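Local coordinates for protein alpha-amylase (Eubacterium rectale DSM 17629, PDB 6AZ5) that probably binds starch and related alpha-glucans, as a family 41 carbohydrate-binding module of a surface-anchored alpha-amylase, at residues 4-10 and 51-57; 84-90 and 102-108; 24-30 and 66-72. All coordinates share one frame. Residues are numbered along the deposited sequence.

Contact 1. Residues 4-10 and 51-57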
loop_
_atom_site.group_PDB
_atom_site.type_symbol
_atom_site.label_atom_id
_atom_site.label_comp_id
_atom_site.label_asym_id
_atom_site.label_seq_id
_atom_site.Cartn_x
_atom_site.Cartn_y
_atom_site.Cartn_z
ATOM N N THR A 4 6.498 10.595 -6.868
ATOM C CA THR A 4 5.485 10.215 -5.887
ATOM C C THR A 4 4.418 9.318 -6.517
ATOM O O THR A 4 3.897 9.618 -7.589
ATOM C CB THR A 4 4.805 11.454 -5.270
ATOM O OG1 THR A 4 5.760 12.190 -4.499
ATOM C CG2 THR A 4 3.662 11.042 -4.358
ATOM N N PHE A 5 4.104 8.208 -5.855
ATOM C CA PHE A 5 2.999 7.371 -6.287
ATOM C C PHE A 5 2.000 7.188 -5.153
ATOM O O PHE A 5 2.318 7.401 -3.990
ATOM C CB PHE A 5 3.495 6.010 -6.788
ATOM C CG PHE A 5 4.254 5.213 -5.761
ATOM C CD1 PHE A 5 5.628 5.359 -5.625
ATOM C CD2 PHE A 5 3.600 4.298 -4.950
ATOM C CE1 PHE A 5 6.333 4.619 -4.689
ATOM C CE2 PHE A 5 4.298 3.556 -4.009
ATOM C CZ PHE A 5 5.666 3.716 -3.879
ATOM N N THR A 6 0.783 6.812 -5.516
ATOM C CA THR A 6 -0.257 6.525 -4.548
ATOM C C THR A 6 -0.413 5.017 -4.434
ATOM O O THR A 6 -0.305 4.301 -5.429
ATOM C CB THR A 6 -1.598 7.165 -4.961
ATOM O OG1 THR A 6 -1.427 8.580 -5.098
ATOM C CG2 THR A 6 -2.672 6.890 -3.931
ATOM N N ILE A 7 -0.644 4.524 -3.227
ATOM C CA ILE A 7 -0.946 3.112 -3.073
ATOM C C ILE A 7 -2.200 2.912 -2.226
ATOM O O ILE A 7 -2.310 3.415 -1.103
ATOM C CB ILE A 7 0.263 2.333 -2.485
ATOM C CG1 ILE A 7 -0.142 0.906 -2.130
ATOM C CG2 ILE A 7 0.844 3.038 -1.277
ATOM C CD1 ILE A 7 1.045 -0.035 -2.034
ATOM N N TYR A 8 -3.162 2.203 -2.812
ATOM C CA TYR A 8 -4.401 1.833 -2.142
ATOM C C TYR A 8 -4.286 0.435 -1.556
ATOM O O TYR A 8 -3.674 -0.443 -2.165
ATOM C CB TYR A 8 -5.585 1.863 -3.108
ATOM C CG TYR A 8 -5.858 3.190 -3.776
ATOM C CD1 TYR A 8 -5.633 4.389 -3.122
ATOM C CD2 TYR A 8 -6.362 3.235 -5.069
ATOM C CE1 TYR A 8 -5.900 5.601 -3.741
ATOM C CE2 TYR A 8 -6.627 4.437 -5.696
ATOM C CZ TYR A 8 -6.390 5.616 -5.030
ATOM O OH TYR A 8 -6.653 6.813 -5.653
ATOM N N TYR A 9 -4.892 0.225 -0.388
ATOM C CA TYR A 9 -4.888 -1.091 0.251
ATOM C C TYR A 9 -6.274 -1.507 0.729
ATOM O O TYR A 9 -6.989 -0.733 1.368
ATOM C CB TYR A 9 -3.908 -1.113 1.426
ATOM C CG TYR A 9 -3.988 -2.353 2.290
ATOM C CD1 TYR A 9 -3.517 -3.579 1.832
ATOM C CD2 TYR A 9 -4.521 -2.296 3.576
ATOM C CE1 TYR A 9 -3.585 -4.717 2.623
ATOM C CE2 TYR A 9 -4.587 -3.428 4.377
ATOM C CZ TYR A 9 -4.120 -4.636 3.895
ATOM O OH TYR A 9 -4.186 -5.762 4.687
ATOM N N TYR A 10 -6.656 -2.735 0.412
ATOM C CA TYR A 10 -7.948 -3.233 0.852
ATOM C C TYR A 10 -7.801 -4.514 1.657
ATOM O O TYR A 10 -7.058 -5.424 1.284
ATOM C CB TYR A 10 -8.881 -3.473 -0.338
ATOM C CG TYR A 10 -10.204 -4.083 0.063
ATOM C CD1 TYR A 10 -11.242 -3.290 0.534
ATOM C CD2 TYR A 10 -10.414 -5.457 -0.022
ATOM C CE1 TYR A 10 -12.454 -3.848 0.910
ATOM C CE2 TYR A 10 -11.624 -6.023 0.352
ATOM C CZ TYR A 10 -12.637 -5.215 0.816
ATOM O OH TYR A 10 -13.839 -5.772 1.186
ATOM N N TRP A 51 -10.907 1.902 0.206
ATOM C CA TRP A 51 -9.493 1.562 0.336
ATOM C C TRP A 51 -8.789 2.479 1.330
ATOM O O TRP A 51 -9.163 3.640 1.473
ATOM C CB TRP A 51 -8.776 1.670 -1.015
ATOM C CG TRP A 51 -9.318 0.821 -2.124
ATOM C CD1 TRP A 51 -10.487 1.006 -2.809
ATOM C CD2 TRP A 51 -8.679 -0.313 -2.716
ATOM N NE1 TRP A 51 -10.627 0.035 -3.775
ATOM C CE2 TRP A 51 -9.528 -0.786 -3.739
ATOM C CE3 TRP A 51 -7.480 -0.989 -2.474
ATOM C CZ2 TRP A 51 -9.213 -1.892 -4.516
ATOM C CZ3 TRP A 51 -7.167 -2.088 -3.247
ATOM C CH2 TRP A 51 -8.029 -2.530 -4.255
ATOM N N PHE A 52 -7.766 1.959 2.007
ATOM C CA PHE A 52 -6.784 2.818 2.670
ATOM C C PHE A 52 -5.938 3.475 1.583
ATOM O O PHE A 52 -5.635 2.844 0.576
ATOM C CB PHE A 52 -5.872 2.025 3.619
ATOM C CG PHE A 52 -6.577 1.446 4.815
ATOM C CD1 PHE A 52 -7.131 0.176 4.759
ATOM C CD2 PHE A 52 -6.670 2.164 5.999
ATOM C CE1 PHE A 52 -7.772 -0.362 5.858
ATOM C CE2 PHE A 52 -7.312 1.634 7.099
ATOM C CZ PHE A 52 -7.864 0.368 7.029
ATOM N N LYS A 53 -5.539 4.727 1.770
ATOM C CA LYS A 53 -4.637 5.327 0.797
ATOM C C LYS A 53 -3.491 6.065 1.467
ATOM O O LYS A 53 -3.599 6.505 2.612
ATOM C CB LYS A 53 -5.400 6.274 -0.139
ATOM C CG LYS A 53 -5.416 7.719 0.301
ATOM C CD LYS A 53 -6.224 8.591 -0.649
ATOM C CE LYS A 53 -6.400 9.997 -0.079
ATOM N NZ LYS A 53 -7.448 10.756 -0.810
ATOM N N GLN A 54 -2.383 6.170 0.742
ATOM C CA GLN A 54 -1.282 7.039 1.125
ATOM C C GLN A 54 -0.424 7.320 -0.099
ATOM O O GLN A 54 -0.490 6.594 -1.091
ATOM C CB GLN A 54 -0.444 6.411 2.233
ATOM C CG GLN A 54 0.272 5.137 1.832
ATOM C CD GLN A 54 1.192 4.631 2.928
ATOM O OE1 GLN A 54 2.067 5.354 3.405
ATOM N NE2 GLN A 54 0.982 3.390 3.348
ATOM N N THR A 55 0.365 8.384 -0.040
ATOM C CA THR A 55 1.308 8.666 -1.109
ATOM C C THR A 55 2.721 8.402 -0.614
ATOM O O THR A 55 3.019 8.554 0.567
ATOM C CB THR A 55 1.203 10.111 -1.607
ATOM O OG1 THR A 55 1.432 11.001 -0.511
ATOM C CG2 THR A 55 -0.175 10.377 -2.193
ATOM N N ILE A 56 3.589 7.985 -1.519
ATOM C CA ILE A 56 4.932 7.613 -1.129
ATOM C C ILE A 56 5.917 8.176 -2.142
ATOM O O ILE A 56 5.708 8.079 -3.349
ATOM C CB ILE A 56 5.061 6.082 -1.000
ATOM C CG1 ILE A 56 4.342 5.617 0.275
ATOM C CG2 ILE A 56 6.510 5.671 -0.962
ATOM C CD1 ILE A 56 4.252 4.121 0.441
ATOM N N THR A 57 6.970 8.803 -1.636
ATOM C CA THR A 57 7.935 9.484 -2.480
ATOM C C THR A 57 9.230 8.695 -2.538
ATOM O O THR A 57 9.783 8.326 -1.502
ATOM C CB THR A 57 8.227 10.906 -1.958
ATOM O OG1 THR A 57 7.012 11.663 -1.928
ATOM C CG2 THR A 57 9.242 11.610 -2.842
#
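A neighbouring pair of antiparallel strands is held first by its backbone, as residues 4-10 and 51-57 illustrate. F5 and I56 form a hydrogen-bonded pair, F5 N to I56 O at 3.0 Å and I56 N to F5 O at 2.8 Å. At the other end Y9 and F52 do the same, with Y9 N to F52 O and F52 N to Y9 O both 2.9 Å. Between them I7 N reaches Q54 O at 3.0 Å, while the return bond from Q54 N to I7 O is weak, at 3.3 Å. The non-hydrogen-bonded pair T4 and T57 adds a side-chain bond, OG1 to OG1, of 2.9 Å; these two and T55 are exposed, and Y8 and K53 lie further along the same face.

The opposite face, carrying F5, I7, Y9, F52, Q54 and I56, is buried and mostly apolar. I56 CB lies over the F5 ring, a CH-pi contact 4.2 Å from the centroid, and I7 CG2 meets I56 CD1 at 4.0 Å. The polar exceptions are Q54 NE2, bonded to Y36 O, and Y9 OH, bonded to D104 OD1.

Toward the end of 4-10 an aromatic cluster of Y8, Y10 and W51 takes over. Y10 CB sits 3.8 Å from the centroid of the W51 six-membered ring, and the Y10 ring turns its edge to that face in a T-shaped pair; W51 NE1 bonds to D44 OD2. A buried, mainly apolar face and a mixed face of threonines, K53 and Y8 suit the beta-sandwich known for CBM41 modules.

Contact 2. Residues 84-90 and 102-108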
loop_
_atom_site.group_PDB
_atom_site.type_symbol
_atom_site.label_atom_id
_atom_site.label_comp_id
_atom_site.label_asym_id
_atom_site.label_seq_id
_atom_site.Cartn_x
_atom_site.Cartn_y
_atom_site.Cartn_z
ATOM N N ASP A 84 0.316 -9.091 6.555
ATOM C CA ASP A 84 -0.247 -9.785 5.398
ATOM C C ASP A 84 0.265 -11.229 5.337
ATOM O O ASP A 84 1.228 -11.585 6.035
ATOM C CB ASP A 84 0.098 -9.039 4.106
ATOM C CG ASP A 84 -0.618 -9.602 2.886
ATOM O OD1 ASP A 84 -1.762 -10.083 3.027
ATOM O OD2 ASP A 84 -0.021 -9.581 1.788
ATOM N N THR A 85 -0.366 -12.059 4.504
ATOM C CA THR A 85 -0.039 -13.489 4.476
ATOM C C THR A 85 1.297 -13.873 3.812
ATOM O O THR A 85 1.689 -15.036 3.888
ATOM C CB THR A 85 -1.173 -14.314 3.791
ATOM O OG1 THR A 85 -1.380 -13.843 2.454
ATOM C CG2 THR A 85 -2.459 -14.193 4.578
ATOM N N ALA A 86 1.997 -12.916 3.198
ATOM C CA ALA A 86 3.319 -13.184 2.594
ATOM C C ALA A 86 4.060 -11.926 2.118
ATOM O O ALA A 86 3.479 -10.843 2.066
ATOM C CB ALA A 86 3.189 -14.154 1.418
ATOM N N ASP A 87 5.343 -12.086 1.781
ATOM C CA ASP A 87 6.132 -11.049 1.109
ATOM C C ASP A 87 5.490 -10.637 -0.209
ATOM O O ASP A 87 5.195 -11.487 -1.051
ATOM C CB ASP A 87 7.557 -11.538 0.813
ATOM C CG ASP A 87 8.518 -11.329 1.969
ATOM O OD1 ASP A 87 8.058 -11.292 3.130
ATOM O OD2 ASP A 87 9.742 -11.207 1.708
ATOM N N ARG A 88 5.309 -9.338 -0.410
ATOM C CA ARG A 88 4.784 -8.853 -1.680
ATOM C C ARG A 88 5.816 -7.998 -2.399
ATOM O O ARG A 88 6.882 -7.706 -1.857
ATOM C CB ARG A 88 3.498 -8.054 -1.471
ATOM C CG ARG A 88 2.454 -8.753 -0.632
ATOM C CD ARG A 88 2.171 -10.165 -1.126
ATOM N NE ARG A 88 1.108 -10.792 -0.342
ATOM C CZ ARG A 88 0.749 -12.069 -0.440
ATOM N NH1 ARG A 88 1.365 -12.877 -1.295
ATOM N NH2 ARG A 88 -0.232 -12.537 0.322
ATOM N N SER A 89 5.500 -7.601 -3.628
ATOM C CA SER A 89 6.385 -6.726 -4.383
ATOM C C SER A 89 5.694 -6.104 -5.587
ATOM O O SER A 89 4.680 -6.611 -6.073
ATOM C CB SER A 89 7.632 -7.482 -4.851
ATOM O OG SER A 89 7.301 -8.448 -5.829
ATOM N N PHE A 90 6.259 -4.999 -6.059
ATOM C CA PHE A 90 5.841 -4.374 -7.305
ATOM C C PHE A 90 6.990 -3.550 -7.845
ATOM O O PHE A 90 8.009 -3.376 -7.180
ATOM C CB PHE A 90 4.595 -3.500 -7.121
ATOM C CG PHE A 90 4.814 -2.275 -6.268
ATOM C CD1 PHE A 90 4.679 -2.340 -4.890
ATOM C CD2 PHE A 90 5.115 -1.051 -6.847
ATOM C CE1 PHE A 90 4.865 -1.211 -4.097
ATOM C CE2 PHE A 90 5.305 0.087 -6.062
ATOM C CZ PHE A 90 5.180 0.004 -4.682
ATOM N N TYR A 102 -3.295 -2.619 -3.885
ATOM C CA TYR A 102 -2.819 -3.695 -3.047
ATOM C C TYR A 102 -4.007 -4.321 -2.332
ATOM O O TYR A 102 -4.532 -3.772 -1.365
ATOM C CB TYR A 102 -1.758 -3.166 -2.074
ATOM C CG TYR A 102 -1.182 -4.163 -1.094
ATOM C CD1 TYR A 102 -1.340 -5.531 -1.274
ATOM C CD2 TYR A 102 -0.410 -3.730 -0.018
ATOM C CE1 TYR A 102 -0.796 -6.437 -0.380
ATOM C CE2 TYR A 102 0.148 -4.628 0.875
ATOM C CZ TYR A 102 -0.049 -5.983 0.688
ATOM O OH TYR A 102 0.501 -6.887 1.567
ATOM N N VAL A 103 -4.436 -5.468 -2.846
ATOM C CA VAL A 103 -5.412 -6.295 -2.155
ATOM C C VAL A 103 -4.652 -7.239 -1.239
ATOM O O VAL A 103 -3.746 -7.943 -1.684
ATOM C CB VAL A 103 -6.297 -7.095 -3.130
ATOM C CG1 VAL A 103 -6.995 -8.238 -2.403
ATOM C CG2 VAL A 103 -7.313 -6.179 -3.796
ATOM N N ASP A 104 -4.997 -7.214 0.046
ATOM C CA ASP A 104 -4.409 -8.118 1.020
ATOM C C ASP A 104 -4.521 -9.545 0.493
ATOM O O ASP A 104 -5.617 -9.999 0.165
ATOM C CB ASP A 104 -5.105 -7.980 2.376
ATOM C CG ASP A 104 -4.380 -8.719 3.476
ATOM O OD1 ASP A 104 -3.430 -8.143 4.045
ATOM O OD2 ASP A 104 -4.746 -9.878 3.766
ATOM N N GLY A 105 -3.384 -10.227 0.377
ATOM C CA GLY A 105 -3.359 -11.571 -0.169
ATOM C C GLY A 105 -2.658 -11.714 -1.513
ATOM O O GLY A 105 -2.537 -12.821 -2.038
ATOM N N SER A 106 -2.182 -10.601 -2.069
ATOM C CA SER A 106 -1.502 -10.634 -3.365
ATOM C C SER A 106 -0.573 -9.439 -3.590
ATOM O O SER A 106 -0.670 -8.425 -2.901
ATOM C CB SER A 106 -2.534 -10.709 -4.498
ATOM O OG SER A 106 -3.600 -9.798 -4.285
ATOM N N ASP A 107 0.332 -9.576 -4.555
ATOM C CA ASP A 107 1.184 -8.474 -4.980
ATOM C C ASP A 107 0.334 -7.261 -5.373
ATOM O O ASP A 107 -0.759 -7.418 -5.924
ATOM C CB ASP A 107 2.072 -8.898 -6.156
ATOM C CG ASP A 107 3.344 -9.617 -5.718
ATOM O OD1 ASP A 107 3.849 -9.332 -4.614
ATOM O OD2 ASP A 107 3.853 -10.455 -6.493
ATOM N N PRO A 108 0.816 -6.046 -5.066
ATOM C CA PRO A 108 0.104 -4.857 -5.546
ATOM C C PRO A 108 0.235 -4.731 -7.061
ATOM O O PRO A 108 1.278 -5.097 -7.614
ATOM C CB PRO A 108 0.810 -3.697 -4.825
ATOM C CG PRO A 108 1.553 -4.338 -3.676
ATOM C CD PRO A 108 1.948 -5.692 -4.192
HETATM O O HOH W 1 3.689 -12.348 -3.693
#
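Between these two segments the bonding falls to carboxylates, D84 and D107. D84 OD2 accepts from Y102 OH at 2.8 Å across the contact and from R88 NE at 2.7 Å, the latter a salt bridge within 84-90, with a weak further bond from R88 NH2 at 3.3 Å. Y102 OH in turn accepts from A71 N, so the hydroxyl is used both ways. D84 OD1 receives a weak bond from T85 N at 2.8 Å, yet also lies 2.8 Å from D104 OD1, a close approach of two carboxylates; D104 OD1 is itself bonded to the hydroxyls of Y9 and Y73.

Further along, the backbone amide S89 N donates to D107 OD1 at 2.6 Å. A water donates to D87 O at 3.2 Å and makes weak bonds with D107 OD1 at 3.2 Å and R88 NH1 at 3.4 Å.

Residues 103-106 make a type II beta turn, closed by S106 N to V103 O at 3.1 Å. G105 occupies its third position with a positive phi of 113°, where a side chain would jam against the preceding carbonyl. The R88 guanidinium lays one face over this turn, with NH2 3.2 Å from G105 C. Apolar packing is modest: F90 CD1 meets P108 CG at 3.9 Å.

The two segments belong to different strand pairings: 88-91 runs antiparallel to 66-72, whereas 99-103 runs parallel to 3-10. P108 and R88 touch L69 of 66-72, while Y102, bonded to A71 of that same strand, touches L25 of the adjoining strand 24-29.

Contact 3. Residues 24-30 and 66-72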
loop_
_atom_site.group_PDB
_atom_site.type_symbol
_atom_site.label_atom_id
_atom_site.label_comp_id
_atom_site.label_asym_id
_atom_site.label_seq_id
_atom_site.Cartn_x
_atom_site.Cartn_y
_atom_site.Cartn_z
ATOM N N ASP A 24 -0.363 -0.024 8.445
ATOM C CA ASP A 24 0.729 0.515 7.639
ATOM C C ASP A 24 1.272 -0.494 6.631
ATOM O O ASP A 24 0.720 -1.582 6.444
ATOM C CB ASP A 24 1.873 1.048 8.529
ATOM C CG ASP A 24 2.556 -0.034 9.372
ATOM O OD1 ASP A 24 2.631 -1.207 8.948
ATOM O OD2 ASP A 24 3.048 0.302 10.473
ATOM N N LEU A 25 2.345 -0.090 5.966
ATOM C CA LEU A 25 3.103 -0.954 5.084
ATOM C C LEU A 25 4.527 -1.016 5.597
ATOM O O LEU A 25 5.123 0.017 5.894
ATOM C CB LEU A 25 3.102 -0.434 3.644
ATOM C CG LEU A 25 1.790 -0.201 2.910
ATOM C CD1 LEU A 25 2.074 0.398 1.533
ATOM C CD2 LEU A 25 0.992 -1.506 2.798
ATOM N N TRP A 26 5.069 -2.221 5.705
ATOM C CA TRP A 26 6.490 -2.383 5.954
ATOM C C TRP A 26 7.184 -2.541 4.608
ATOM O O TRP A 26 6.923 -3.495 3.883
ATOM C CB TRP A 26 6.760 -3.587 6.850
ATOM C CG TRP A 26 8.150 -3.620 7.370
ATOM C CD1 TRP A 26 9.204 -4.316 6.857
ATOM C CD2 TRP A 26 8.650 -2.913 8.510
ATOM N NE1 TRP A 26 10.329 -4.093 7.612
ATOM C CE2 TRP A 26 10.014 -3.233 8.635
ATOM C CE3 TRP A 26 8.074 -2.040 9.442
ATOM C CZ2 TRP A 26 10.814 -2.711 9.649
ATOM C CZ3 TRP A 26 8.866 -1.528 10.449
ATOM C CH2 TRP A 26 10.222 -1.864 10.544
ATOM N N MET A 27 8.056 -1.603 4.262
ATOM C CA MET A 27 8.628 -1.601 2.922
ATOM C C MET A 27 10.145 -1.618 2.944
ATOM O O MET A 27 10.765 -1.145 3.899
ATOM C CB MET A 27 8.120 -0.387 2.141
ATOM C CG MET A 27 6.622 -0.183 2.236
ATOM S SD MET A 27 6.050 1.255 1.303
ATOM C CE MET A 27 6.074 0.604 -0.367
ATOM N N TRP A 28 10.737 -2.184 1.894
ATOM C CA TRP A 28 12.189 -2.225 1.751
ATOM C C TRP A 28 12.617 -2.177 0.279
ATOM O O TRP A 28 11.795 -2.364 -0.617
ATOM C CB TRP A 28 12.758 -3.468 2.433
ATOM C CG TRP A 28 12.307 -4.778 1.850
ATOM C CD1 TRP A 28 12.983 -5.538 0.946
ATOM C CD2 TRP A 28 11.098 -5.495 2.150
ATOM N NE1 TRP A 28 12.274 -6.674 0.657
ATOM C CE2 TRP A 28 11.116 -6.675 1.383
ATOM C CE3 TRP A 28 10.007 -5.249 2.986
ATOM C CZ2 TRP A 28 10.078 -7.606 1.420
ATOM C CZ3 TRP A 28 8.982 -6.177 3.029
ATOM C CH2 TRP A 28 9.022 -7.340 2.247
ATOM N N ASN A 29 13.902 -1.908 0.052
ATOM C CA ASN A 29 14.476 -1.649 -1.278
ATOM C C ASN A 29 13.967 -0.372 -1.940
ATOM O O ASN A 29 12.984 0.221 -1.502
ATOM C CB ASN A 29 14.243 -2.829 -2.227
ATOM C CG ASN A 29 14.843 -4.113 -1.708
ATOM O OD1 ASN A 29 14.199 -5.161 -1.731
ATOM N ND2 ASN A 29 16.080 -4.039 -1.216
ATOM N N ALA A 30 14.671 0.042 -2.992
ATOM C CA ALA A 30 14.369 1.253 -3.753
ATOM C C ALA A 30 14.386 2.494 -2.868
ATOM O O ALA A 30 13.627 3.437 -3.093
ATOM C CB ALA A 30 13.021 1.122 -4.467
ATOM N N THR A 66 12.396 -2.626 -8.035
ATOM C CA THR A 66 11.363 -3.418 -7.384
ATOM C C THR A 66 11.309 -3.131 -5.883
ATOM O O THR A 66 12.331 -3.108 -5.200
ATOM C CB THR A 66 11.587 -4.916 -7.624
ATOM O OG1 THR A 66 11.524 -5.175 -9.031
ATOM C CG2 THR A 66 10.523 -5.746 -6.914
ATOM N N VAL A 67 10.100 -2.897 -5.387
ATOM C CA VAL A 67 9.877 -2.642 -3.973
ATOM C C VAL A 67 9.344 -3.879 -3.275
ATOM O O VAL A 67 8.424 -4.524 -3.771
ATOM C CB VAL A 67 8.879 -1.491 -3.764
ATOM C CG1 VAL A 67 8.444 -1.407 -2.304
ATOM C CG2 VAL A 67 9.483 -0.185 -4.236
ATOM N N GLY A 68 9.928 -4.213 -2.130
ATOM C CA GLY A 68 9.392 -5.267 -1.289
ATOM C C GLY A 68 8.505 -4.648 -0.230
ATOM O O GLY A 68 8.850 -3.610 0.329
ATOM N N LEU A 69 7.362 -5.269 0.047
ATOM C CA LEU A 69 6.469 -4.736 1.059
ATOM C C LEU A 69 5.478 -5.766 1.587
ATOM O O LEU A 69 5.246 -6.798 0.971
ATOM C CB LEU A 69 5.692 -3.535 0.510
ATOM C CG LEU A 69 4.388 -3.851 -0.227
ATOM C CD1 LEU A 69 3.584 -2.589 -0.443
ATOM C CD2 LEU A 69 4.647 -4.546 -1.559
ATOM N N LYS A 70 4.892 -5.463 2.740
ATOM C CA LYS A 70 3.745 -6.206 3.237
ATOM C C LYS A 70 2.931 -5.329 4.184
ATOM O O LYS A 70 3.481 -4.511 4.917
ATOM C CB LYS A 70 4.194 -7.494 3.934
ATOM C CG LYS A 70 5.067 -7.261 5.142
ATOM C CD LYS A 70 5.625 -8.569 5.690
ATOM C CE LYS A 70 6.684 -9.148 4.775
ATOM N NZ LYS A 70 7.444 -10.249 5.433
ATOM N N ALA A 71 1.616 -5.493 4.153
ATOM C CA ALA A 71 0.745 -4.751 5.052
ATOM C C ALA A 71 0.887 -5.247 6.497
ATOM O O ALA A 71 1.189 -6.416 6.721
ATOM C CB ALA A 71 -0.695 -4.860 4.591
ATOM N N ARG A 72 0.689 -4.350 7.464
ATOM C CA ARG A 72 0.620 -4.721 8.882
ATOM C C ARG A 72 -0.661 -4.149 9.476
ATOM O O ARG A 72 -1.007 -2.997 9.214
ATOM C CB ARG A 72 1.845 -4.224 9.647
ATOM C CG ARG A 72 3.151 -4.779 9.126
ATOM C CD ARG A 72 4.297 -4.469 10.070
ATOM N NE ARG A 72 4.331 -3.050 10.406
ATOM C CZ ARG A 72 5.157 -2.506 11.295
ATOM N NH1 ARG A 72 6.030 -3.267 11.942
ATOM N NH2 ARG A 72 5.105 -1.200 11.536
#
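Side chains alternate between the two faces of this antiparallel pair, as a walk from D24 demonstrates. D24 exchanges backbone bonds with R72 and adds a bidentate salt bridge, R72 NE to D24 OD1 at 2.9 Å and R72 NH2 to D24 OD2 at 2.8 Å. L25 turns to the buried face, its CD1 3.9 Å from L69 CD1. W26 pairs with K70 through W26 N to K70 O at 2.9 Å, and its CE3 lies over the R72 guanidinium, 3.5 Å from NH1. M27 returns to the core, CE to V67 CG1 at 3.7 Å. W28 pairs with G68 and spreads its ring over it: G68 CA is 3.7 Å from the six-membered centroid, where a CB would clash. A30 CB closes on V67 CG2 at 3.8 Å. Two partly exposed tryptophans beside K70 on one sheet face are consistent with an aromatic platform for alpha-glucan, as in other CBM41 modules.

How the contacts relate
Taken together, the three contacts reveal one chain using different chemistry in different parts of the fold. Contacts 1 and 3 are strand pairings whose apolar faces pack together: I56 CD1 lies 3.5 Å from M27 SD, and I7 CD1 is 3.7 Å from L25 CD1. Contact 3 is the more thoroughly buried, although its tryptophan face opens outward; contact 1 exposes T4, T55 and T57 at one end. Contact 2, its centre about 9 Å from that of contact 3, relies on carboxylates and a water rather than strand pairing. It joins both others, since Y102 N bonds Y8 O at 2.8 Å, F90 O bonds V67 N at 2.8 Å, and D87 OD1 makes a 2.6 Å salt bridge to K70 NZ.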